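PDB 1ON3: methylmalonyl-CoA carboxyltransferase 12S subunit from Propionibacterium freudenreichii, which transfers the carboxyl group of methylmalonyl-CoA to the biotin of the 1.3S subunit, as the homohexameric core of the transcarboxylase complex. Local coordinates for residues 300-306 against 319-325; 312-318 against 345-350; 338-343 against 369-374. Residues are numbered along the deposited sequence.

Contact 1 of 3, residues 300-306 against 319-325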
loop_
_atom_site.group_PDB
_atom_site.type_symbol
_atom_site.label_atom_id
_atom_site.label_comp_id
_atom_site.label_asym_id
_atom_site.label_seq_id
_atom_site.Cartn_x
_atom_site.Cartn_y
_atom_site.Cartn_z
ATOM N N VAL E 300 -15.542 32.002 18.892
ATOM C CA VAL E 300 -15.555 30.585 19.254
ATOM C C VAL E 300 -16.769 30.255 20.120
ATOM O O VAL E 300 -17.323 31.133 20.787
ATOM C CB VAL E 300 -14.249 30.172 20.008
ATOM C CG1 VAL E 300 -13.042 30.529 19.170
ATOM C CG2 VAL E 300 -14.162 30.849 21.361
ATOM N N ASP E 301 -17.176 28.984 20.105
ATOM C CA ASP E 301 -18.335 28.529 20.872
ATOM C C ASP E 301 -18.302 28.952 22.330
ATOM O O ASP E 301 -17.347 28.671 23.045
ATOM C CB ASP E 301 -18.457 26.996 20.832
ATOM C CG ASP E 301 -18.973 26.466 19.503
ATOM O OD1 ASP E 301 -19.263 25.245 19.438
ATOM O OD2 ASP E 301 -19.091 27.250 18.534
ATOM N N TRP E 302 -19.360 29.616 22.777
ATOM C CA TRP E 302 -19.466 30.041 24.173
ATOM C C TRP E 302 -18.342 30.953 24.668
ATOM O O TRP E 302 -18.245 31.215 25.870
ATOM C CB TRP E 302 -19.522 28.808 25.083
ATOM C CG TRP E 302 -20.286 27.661 24.505
ATOM C CD1 TRP E 302 -19.777 26.484 24.039
ATOM C CD2 TRP E 302 -21.705 27.578 24.342
ATOM N NE1 TRP E 302 -20.793 25.667 23.597
ATOM C CE2 TRP E 302 -21.988 26.316 23.770
ATOM C CE3 TRP E 302 -22.766 28.449 24.625
ATOM C CZ2 TRP E 302 -23.289 25.902 23.476
ATOM C CZ3 TRP E 302 -24.064 28.035 24.332
ATOM C CH2 TRP E 302 -24.309 26.773 23.765
ATOM N N GLY E 303 -17.502 31.442 23.761
ATOM C CA GLY E 303 -16.389 32.296 24.163
ATOM C C GLY E 303 -15.332 31.497 24.922
ATOM O O GLY E 303 -14.413 32.059 25.534
ATOM N N ASP E 304 -15.452 30.176 24.861
ATOM C CA ASP E 304 -14.546 29.284 25.573
ATOM C C ASP E 304 -13.274 28.924 24.811
ATOM O O ASP E 304 -13.310 28.589 23.630
ATOM C CB ASP E 304 -15.299 27.997 25.952
ATOM C CG ASP E 304 -14.450 27.033 26.750
ATOM O OD1 ASP E 304 -14.130 25.947 26.231
ATOM O OD2 ASP E 304 -14.094 27.361 27.898
ATOM N N TYR E 305 -12.141 29.009 25.492
ATOM C CA TYR E 305 -10.876 28.632 24.882
ATOM C C TYR E 305 -9.884 28.266 25.974
ATOM O O TYR E 305 -9.980 28.738 27.108
ATOM C CB TYR E 305 -10.316 29.752 23.969
ATOM C CG TYR E 305 -10.022 31.085 24.638
ATOM C CD1 TYR E 305 -10.996 32.083 24.716
ATOM C CD2 TYR E 305 -8.764 31.344 25.201
ATOM C CE1 TYR E 305 -10.722 33.310 25.344
ATOM C CE2 TYR E 305 -8.485 32.559 25.830
ATOM C CZ TYR E 305 -9.467 33.536 25.898
ATOM O OH TYR E 305 -9.186 34.733 26.529
ATOM N N LEU E 306 -8.961 27.378 25.640
ATOM C CA LEU E 306 -7.932 26.960 26.582
ATOM C C LEU E 306 -6.623 27.438 25.976
ATOM O O LEU E 306 -6.168 26.886 24.978
ATOM C CB LEU E 306 -7.921 25.433 26.721
ATOM C CG LEU E 306 -6.748 24.895 27.548
ATOM C CD1 LEU E 306 -6.889 25.354 28.993
ATOM C CD2 LEU E 306 -6.705 23.378 27.458
ATOM N N ALA E 319 -4.284 28.876 21.148
ATOM C CA ALA E 319 -5.326 28.365 22.025
ATOM C C ALA E 319 -6.241 27.346 21.363
ATOM O O ALA E 319 -6.507 27.412 20.168
ATOM C CB ALA E 319 -6.173 29.534 22.550
ATOM N N PHE E 320 -6.722 26.401 22.157
ATOM C CA PHE E 320 -7.664 25.417 21.651
ATOM C C PHE E 320 -9.062 25.995 21.888
ATOM O O PHE E 320 -9.318 26.635 22.915
ATOM C CB PHE E 320 -7.550 24.096 22.414
ATOM C CG PHE E 320 -6.373 23.259 22.018
ATOM C CD1 PHE E 320 -5.408 22.903 22.955
ATOM C CD2 PHE E 320 -6.244 22.787 20.716
ATOM C CE1 PHE E 320 -4.327 22.076 22.594
ATOM C CE2 PHE E 320 -5.177 21.970 20.347
ATOM C CZ PHE E 320 -4.218 21.611 21.283
ATOM N N ALA E 321 -9.967 25.763 20.946
ATOM C CA ALA E 321 -11.329 26.238 21.086
ATOM C C ALA E 321 -12.197 25.367 20.221
ATOM O O ALA E 321 -11.736 24.368 19.662
ATOM C CB ALA E 321 -11.435 27.679 20.634
ATOM N N ARG E 322 -13.461 25.747 20.096
ATOM C CA ARG E 322 -14.363 24.985 19.264
ATOM C C ARG E 322 -15.259 25.882 18.432
ATOM O O ARG E 322 -15.626 26.990 18.849
ATOM C CB ARG E 322 -15.224 24.057 20.122
ATOM C CG ARG E 322 -14.473 22.839 20.666
ATOM C CD ARG E 322 -15.379 21.976 21.516
ATOM N NE ARG E 322 -14.630 20.917 22.186
ATOM C CZ ARG E 322 -14.208 20.966 23.444
ATOM N NH1 ARG E 322 -14.454 22.027 24.200
ATOM N NH2 ARG E 322 -13.532 19.940 23.944
ATOM N N VAL E 323 -15.570 25.414 17.232
ATOM C CA VAL E 323 -16.486 26.134 16.364
ATOM C C VAL E 323 -17.515 25.086 15.975
ATOM O O VAL E 323 -17.177 24.072 15.370
ATOM C CB VAL E 323 -15.788 26.701 15.107
ATOM C CG1 VAL E 323 -16.831 27.393 14.217
ATOM C CG2 VAL E 323 -14.714 27.722 15.523
ATOM N N ASN E 324 -18.769 25.322 16.348
ATOM C CA ASN E 324 -19.841 24.370 16.065
ATOM C C ASN E 324 -19.481 23.007 16.664
ATOM O O ASN E 324 -19.739 21.959 16.067
ATOM C CB ASN E 324 -20.061 24.237 14.559
ATOM C CG ASN E 324 -20.530 25.545 13.909
ATOM O OD1 ASN E 324 -20.308 25.757 12.722
ATOM N ND2 ASN E 324 -21.189 26.404 14.681
ATOM N N GLY E 325 -18.873 23.035 17.849
ATOM C CA GLY E 325 -18.493 21.807 18.538
ATOM C C GLY E 325 -17.208 21.130 18.103
ATOM O O GLY E 325 -16.748 20.196 18.762
HETATM O O HOH W 1 -14.965 27.160 22.240
HETATM O O HOH W 2 -14.797 25.057 23.797
#
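How the loop leading into an edge strand fits against the neighbouring strand is well illustrated by residues 300-306 and 319-325, where the chain bows away between two attachments. At one end Leu306 and Phe320 form an antiparallel hydrogen-bonded pair, Leu306 N to Phe320 O at 2.8 Å and Phe320 N to Leu306 O at 2.9 Å. At the other, Asp301 N donates to Arg322 O (2.8 Å). Between them Trp302 and Gly303 bulge outward, and the hollow left behind holds a water within hydrogen-bonding reach of Asp301 O (2.9 Å) and Asp304 O (2.6 Å) and accepting from Arg322 N (3.0 Å). The small methyl of Ala321 leaves room for larger neighbours: Val300 CG1 and Asp304 O each approach Ala321 CB to 3.6 Å, and Tyr305 CB to 4.1 Å. The Tyr305 ring settles beside another methyl, Tyr305 CD2 lying 4.1 Å from Ala319 CB. Asp301 reaches into the turn after strand 316-323, where its OD1 accepts from Gly325 N (2.7 Å) and its OD2 from Asn324 N (2.9 Å); with Arg496 also salt-bridged to Asp301, a buried carboxylate has its charge balanced while tying down two turn amides.

Contact 2 of 3, residues 312-318 against 345-350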
loop_
_atom_site.group_PDB
_atom_site.type_symbol
_atom_site.label_atom_id
_atom_site.label_comp_id
_atom_site.label_asym_id
_atom_site.label_seq_id
_atom_site.Cartn_x
_atom_site.Cartn_y
_atom_site.Cartn_z
ATOM N N TYR E 312 4.011 32.549 27.999
ATOM C CA TYR E 312 5.251 32.580 27.220
ATOM C C TYR E 312 5.009 33.303 25.893
ATOM O O TYR E 312 3.962 33.127 25.285
ATOM C CB TYR E 312 5.714 31.150 26.913
ATOM C CG TYR E 312 7.049 31.057 26.198
ATOM C CD1 TYR E 312 8.229 31.431 26.836
ATOM C CD2 TYR E 312 7.132 30.578 24.889
ATOM C CE1 TYR E 312 9.461 31.328 26.194
ATOM C CE2 TYR E 312 8.363 30.468 24.235
ATOM C CZ TYR E 312 9.521 30.845 24.902
ATOM O OH TYR E 312 10.740 30.728 24.293
ATOM N N ALA E 313 5.973 34.116 25.460
ATOM C CA ALA E 313 5.877 34.826 24.176
ATOM C C ALA E 313 4.451 35.296 23.943
ATOM O O ALA E 313 3.786 34.882 22.977
ATOM C CB ALA E 313 6.324 33.900 23.037
ATOM N N THR E 314 3.998 36.179 24.831
ATOM C CA THR E 314 2.638 36.693 24.806
ATOM C C THR E 314 2.327 37.607 23.629
ATOM O O THR E 314 1.223 38.139 23.542
ATOM C CB THR E 314 2.305 37.411 26.130
ATOM O OG1 THR E 314 3.233 38.486 26.337
ATOM C CG2 THR E 314 2.395 36.428 27.301
ATOM N N ASN E 315 3.308 37.804 22.746
ATOM C CA ASN E 315 3.110 38.606 21.540
ATOM C C ASN E 315 2.365 37.743 20.516
ATOM O O ASN E 315 1.974 38.215 19.450
ATOM C CB ASN E 315 4.459 39.084 20.960
ATOM C CG ASN E 315 5.532 37.998 20.947
ATOM O OD1 ASN E 315 5.719 37.277 21.931
ATOM N ND2 ASN E 315 6.261 37.899 19.839
ATOM N N LEU E 316 2.187 36.468 20.854
ATOM C CA LEU E 316 1.461 35.530 19.998
ATOM C C LEU E 316 0.611 34.604 20.853
ATOM O O LEU E 316 1.083 34.034 21.830
ATOM C CB LEU E 316 2.407 34.688 19.145
ATOM C CG LEU E 316 1.574 33.773 18.227
ATOM C CD1 LEU E 316 1.980 33.978 16.799
ATOM C CD2 LEU E 316 1.693 32.317 18.653
ATOM N N VAL E 317 -0.649 34.451 20.474
ATOM C CA VAL E 317 -1.571 33.597 21.213
ATOM C C VAL E 317 -1.811 32.272 20.488
ATOM O O VAL E 317 -1.977 32.258 19.276
ATOM C CB VAL E 317 -2.948 34.302 21.383
ATOM C CG1 VAL E 317 -3.974 33.334 21.932
ATOM C CG2 VAL E 317 -2.815 35.509 22.310
ATOM N N THR E 318 -1.807 31.166 21.236
ATOM C CA THR E 318 -2.098 29.836 20.678
ATOM C C THR E 318 -3.125 29.281 21.658
ATOM O O THR E 318 -2.874 29.236 22.870
ATOM C CB THR E 318 -0.862 28.894 20.650
ATOM O OG1 THR E 318 -0.204 28.905 21.931
ATOM C CG2 THR E 318 0.106 29.314 19.542
ATOM N N ASN E 345 11.027 33.470 20.112
ATOM C CA ASN E 345 10.192 32.691 21.021
ATOM C C ASN E 345 8.777 32.428 20.509
ATOM O O ASN E 345 8.269 31.317 20.664
ATOM C CB ASN E 345 10.148 33.343 22.405
ATOM C CG ASN E 345 11.504 33.300 23.109
ATOM O OD1 ASN E 345 12.460 32.711 22.601
ATOM N ND2 ASN E 345 11.587 33.920 24.278
ATOM N N ALA E 346 8.143 33.431 19.904
ATOM C CA ALA E 346 6.791 33.244 19.377
ATOM C C ALA E 346 6.812 32.270 18.193
ATOM O O ALA E 346 5.868 31.510 17.993
ATOM C CB ALA E 346 6.195 34.582 18.958
ATOM N N SER E 347 7.884 32.283 17.408
ATOM C CA SER E 347 7.991 31.358 16.267
ATOM C C SER E 347 7.961 29.902 16.755
ATOM O O SER E 347 7.298 29.046 16.145
ATOM C CB SER E 347 9.293 31.613 15.493
ATOM O OG SER E 347 9.275 32.902 14.891
ATOM N N ASP E 348 8.693 29.623 17.837
ATOM C CA ASP E 348 8.725 28.281 18.420
ATOM C C ASP E 348 7.335 27.921 18.952
ATOM O O ASP E 348 6.829 26.815 18.723
ATOM C CB ASP E 348 9.701 28.196 19.603
ATOM C CG ASP E 348 11.159 28.062 19.186
ATOM O OD1 ASP E 348 11.451 27.546 18.094
ATOM O OD2 ASP E 348 12.025 28.442 19.995
ATOM N N LYS E 349 6.742 28.855 19.692
ATOM C CA LYS E 349 5.410 28.673 20.286
ATOM C C LYS E 349 4.383 28.329 19.215
ATOM O O LYS E 349 3.586 27.398 19.364
ATOM C CB LYS E 349 4.981 29.955 21.011
ATOM C CG LYS E 349 3.595 29.899 21.649
ATOM C CD LYS E 349 3.286 31.205 22.378
ATOM C CE LYS E 349 1.919 31.205 23.046
ATOM N NZ LYS E 349 1.699 32.435 23.895
ATOM N N ALA E 350 4.412 29.077 18.122
ATOM C CA ALA E 350 3.472 28.848 17.030
ATOM C C ALA E 350 3.721 27.530 16.305
ATOM O O ALA E 350 2.800 26.726 16.114
ATOM C CB ALA E 350 3.536 30.018 16.034
HETATM O O HOH W 3 -0.920 31.578 24.107
HETATM O O HOH W 4 2.018 26.911 21.855
#
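A buried lysine can be accommodated when backbone carbonyls are gathered round its ammonium group, and Lys349 is a clear case. It gives up more surface than any other residue here, 120 Å². With all four chi angles in t, the chain runs fully extended from helix 344-359 to the turn that precedes strand 316-323. There Lys349 NZ meets Tyr312 O and Leu316 O, both at 2.7 Å, and weakly Ala313 O at 3.3 Å; Lys309 O, from the same hairpin loop, and a water that also accepts from Thr318 N complete the ring of acceptors, which must share three protons. Ala313 to Leu316 form a type I beta turn, whose two ends supply Ala313 O and Leu316 O. In the ClpP/crotonase-type fold of the carboxyltransferase domain, helices pack on a central sheet, and here the short helix and strand segments run nearly parallel, 15° apart with axes 8.8 Å from each other. Tyr312, next in buried area at 88 Å², lays its ring edge against Lys349 CB, while Tyr312 OH abuts the Asn345 amide (Asn345 CG at 2.9 Å) without hydrogen-bonding to it; Arg386 of a second subunit packs on the same tyrosine. Leu316, at 57 Å², fills the space beside the lysine stem: Leu316 CB meets Ala346 CB at 3.8 Å, and Leu316 CD2 meets Ala350 CB at 3.9 Å.

Contact 3 of 3, residues 338-343 against 369-374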
loop_
_atom_site.group_PDB
_atom_site.type_symbol
_atom_site.label_atom_id
_atom_site.label_comp_id
_atom_site.label_asym_id
_atom_site.label_seq_id
_atom_site.Cartn_x
_atom_site.Cartn_y
_atom_site.Cartn_z
ATOM N N MET E 338 4.463 44.077 22.240
ATOM C CA MET E 338 5.528 44.249 21.265
ATOM C C MET E 338 4.984 44.499 19.860
ATOM O O MET E 338 5.558 44.021 18.878
ATOM C CB MET E 338 6.425 43.013 21.250
ATOM C CG MET E 338 7.259 42.823 22.509
ATOM S SD MET E 338 8.321 41.369 22.369
ATOM C CE MET E 338 7.187 40.138 22.907
ATOM N N SER E 339 3.886 45.254 19.776
ATOM C CA SER E 339 3.238 45.594 18.505
ATOM C C SER E 339 2.785 44.379 17.700
ATOM O O SER E 339 2.509 44.474 16.498
ATOM C CB SER E 339 4.167 46.451 17.637
ATOM O OG SER E 339 4.494 47.674 18.282
ATOM N N GLY E 340 2.692 43.232 18.358
ATOM C CA GLY E 340 2.275 42.040 17.639
ATOM C C GLY E 340 3.384 41.448 16.780
ATOM O O GLY E 340 3.138 40.541 15.981
ATOM N N CYS E 341 4.607 41.960 16.929
ATOM C CA CYS E 341 5.736 41.431 16.170
ATOM C C CYS E 341 5.975 39.961 16.490
ATOM O O CYS E 341 5.752 39.526 17.624
ATOM C CB CYS E 341 7.027 42.173 16.519
ATOM S SG CYS E 341 7.169 43.846 15.849
ATOM N N LEU E 342 6.404 39.196 15.491
ATOM C CA LEU E 342 6.758 37.794 15.719
ATOM C C LEU E 342 8.238 37.865 16.092
ATOM O O LEU E 342 8.939 38.776 15.640
ATOM C CB LEU E 342 6.581 36.955 14.440
ATOM C CG LEU E 342 5.134 36.562 14.113
ATOM C CD1 LEU E 342 5.065 35.913 12.724
ATOM C CD2 LEU E 342 4.624 35.606 15.175
ATOM N N ASP E 343 8.700 36.953 16.945
ATOM C CA ASP E 343 10.105 36.923 17.339
ATOM C C ASP E 343 10.538 35.459 17.464
ATOM O O ASP E 343 9.769 34.555 17.138
ATOM C CB ASP E 343 10.333 37.699 18.658
ATOM C CG ASP E 343 9.693 37.041 19.886
ATOM O OD1 ASP E 343 8.743 36.242 19.751
ATOM O OD2 ASP E 343 10.139 37.355 21.014
ATOM N N ASP E 369 -2.580 40.098 12.423
ATOM C CA ASP E 369 -2.341 41.520 12.633
ATOM C C ASP E 369 -0.874 41.570 13.051
ATOM O O ASP E 369 -0.554 41.714 14.225
ATOM C CB ASP E 369 -3.228 42.091 13.740
ATOM C CG ASP E 369 -3.217 43.610 13.754
ATOM O OD1 ASP E 369 -2.372 44.190 13.032
ATOM O OD2 ASP E 369 -4.034 44.223 14.477
ATOM N N VAL E 370 0.015 41.429 12.073
ATOM C CA VAL E 370 1.452 41.385 12.332
ATOM C C VAL E 370 2.212 42.355 11.420
ATOM O O VAL E 370 2.097 42.301 10.195
ATOM C CB VAL E 370 1.966 39.910 12.158
ATOM C CG1 VAL E 370 1.740 39.428 10.716
ATOM C CG2 VAL E 370 3.440 39.798 12.563
ATOM N N PRO E 371 3.010 43.247 12.011
ATOM C CA PRO E 371 3.779 44.242 11.247
ATOM C C PRO E 371 5.145 43.786 10.746
ATOM O O PRO E 371 5.804 44.502 9.987
ATOM C CB PRO E 371 3.891 45.386 12.236
ATOM C CG PRO E 371 4.170 44.645 13.505
ATOM C CD PRO E 371 3.197 43.453 13.462
ATOM N N GLY E 372 5.570 42.608 11.187
ATOM C CA GLY E 372 6.851 42.049 10.782
ATOM C C GLY E 372 7.480 41.316 11.954
ATOM O O GLY E 372 6.810 41.070 12.968
ATOM N N PHE E 373 8.753 40.944 11.819
ATOM C CA PHE E 373 9.454 40.295 12.916
ATOM C C PHE E 373 10.083 41.405 13.759
ATOM O O PHE E 373 10.311 42.523 13.281
ATOM C CB PHE E 373 10.521 39.322 12.400
ATOM C CG PHE E 373 9.946 38.085 11.753
ATOM C CD1 PHE E 373 9.637 38.068 10.396
ATOM C CD2 PHE E 373 9.670 36.957 12.518
ATOM C CE1 PHE E 373 9.056 36.944 9.810
ATOM C CE2 PHE E 373 9.090 35.825 11.946
ATOM C CZ PHE E 373 8.783 35.824 10.585
ATOM N N LEU E 374 10.336 41.100 15.021
ATOM C CA LEU E 374 10.908 42.052 15.956
ATOM C C LEU E 374 12.349 42.437 15.639
ATOM O O LEU E 374 13.235 41.581 15.594
ATOM C CB LEU E 374 10.839 41.465 17.360
ATOM C CG LEU E 374 11.431 42.280 18.502
ATOM C CD1 LEU E 374 10.549 43.513 18.753
ATOM C CD2 LEU E 374 11.500 41.399 19.759
HETATM O O HOH W 5 0.085 44.012 15.440
#
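A loop and the chain running off the end of a strand can pair through their backbones without forming an extended sheet, and residues 338-343 and 369-374 do so through a single bridge between Leu342 and Phe373. Leu342 contributes both its polar backbone atoms: Leu342 N donates to Gly372 O at 3.2 Å, and Leu374 N donates to Leu342 O at 2.8 Å. CA-H...O contacts supplement them, Cys341 CA to Gly372 O at 3.4 Å and Phe373 CA to Leu342 O at 3.2 Å. Where the backbones diverge, a water sits between Ser339 O and Asp369 O, 2.7 Å from each. Gly340 fits where a side chain would crowd Asp369 O. The carbonyl of Cys341 accepts from Asn315, and Asp343, the N-cap of helix 344-359, accepts from Ala346 N through its carboxylate. Asp369 is held by a hydrogen bond from Tyr290 and a salt bridge to Arg408. Apolar groups close the remaining gaps, with Leu342 CB on Phe373 CD2 at 3.6 Å and Cys341 CB on Leu374 CB at 4.0 Å. The side chain of Phe373 lies about 6 Å from bound methylmalonyl-CoA, and its ring meets Tyr184 of a second subunit. The pairing joins the loop entering helix 344-359 to the end of strand 364-370, with helix 412-416 packed on Leu342, Val370 and Phe373 and helix 377-381 on Asp343 and Leu374.

All three contacts draw on the one sheet of the C-terminal half, but at different places. Contacts 1 and 2 are buried and share strand 316-323, using its two ends with centres 19 Å apart: the first pairs it with an edge strand, the second sets it against a helix. Contact 3 is only partly buried and lies near the bound substrate. Its neighbour is contact 2, 11 Å away between centres, joined by Asn315 ND2 to Cys341 O (2.8 Å) and by Leu316 CD1 against Leu342 CD2 (3.5 Å). The polar chemistry differs too: a carboxylate receives turn amides in contact 1, an ammonium meets carbonyls in contact 2, and backbone groups satisfy each other in contact 3.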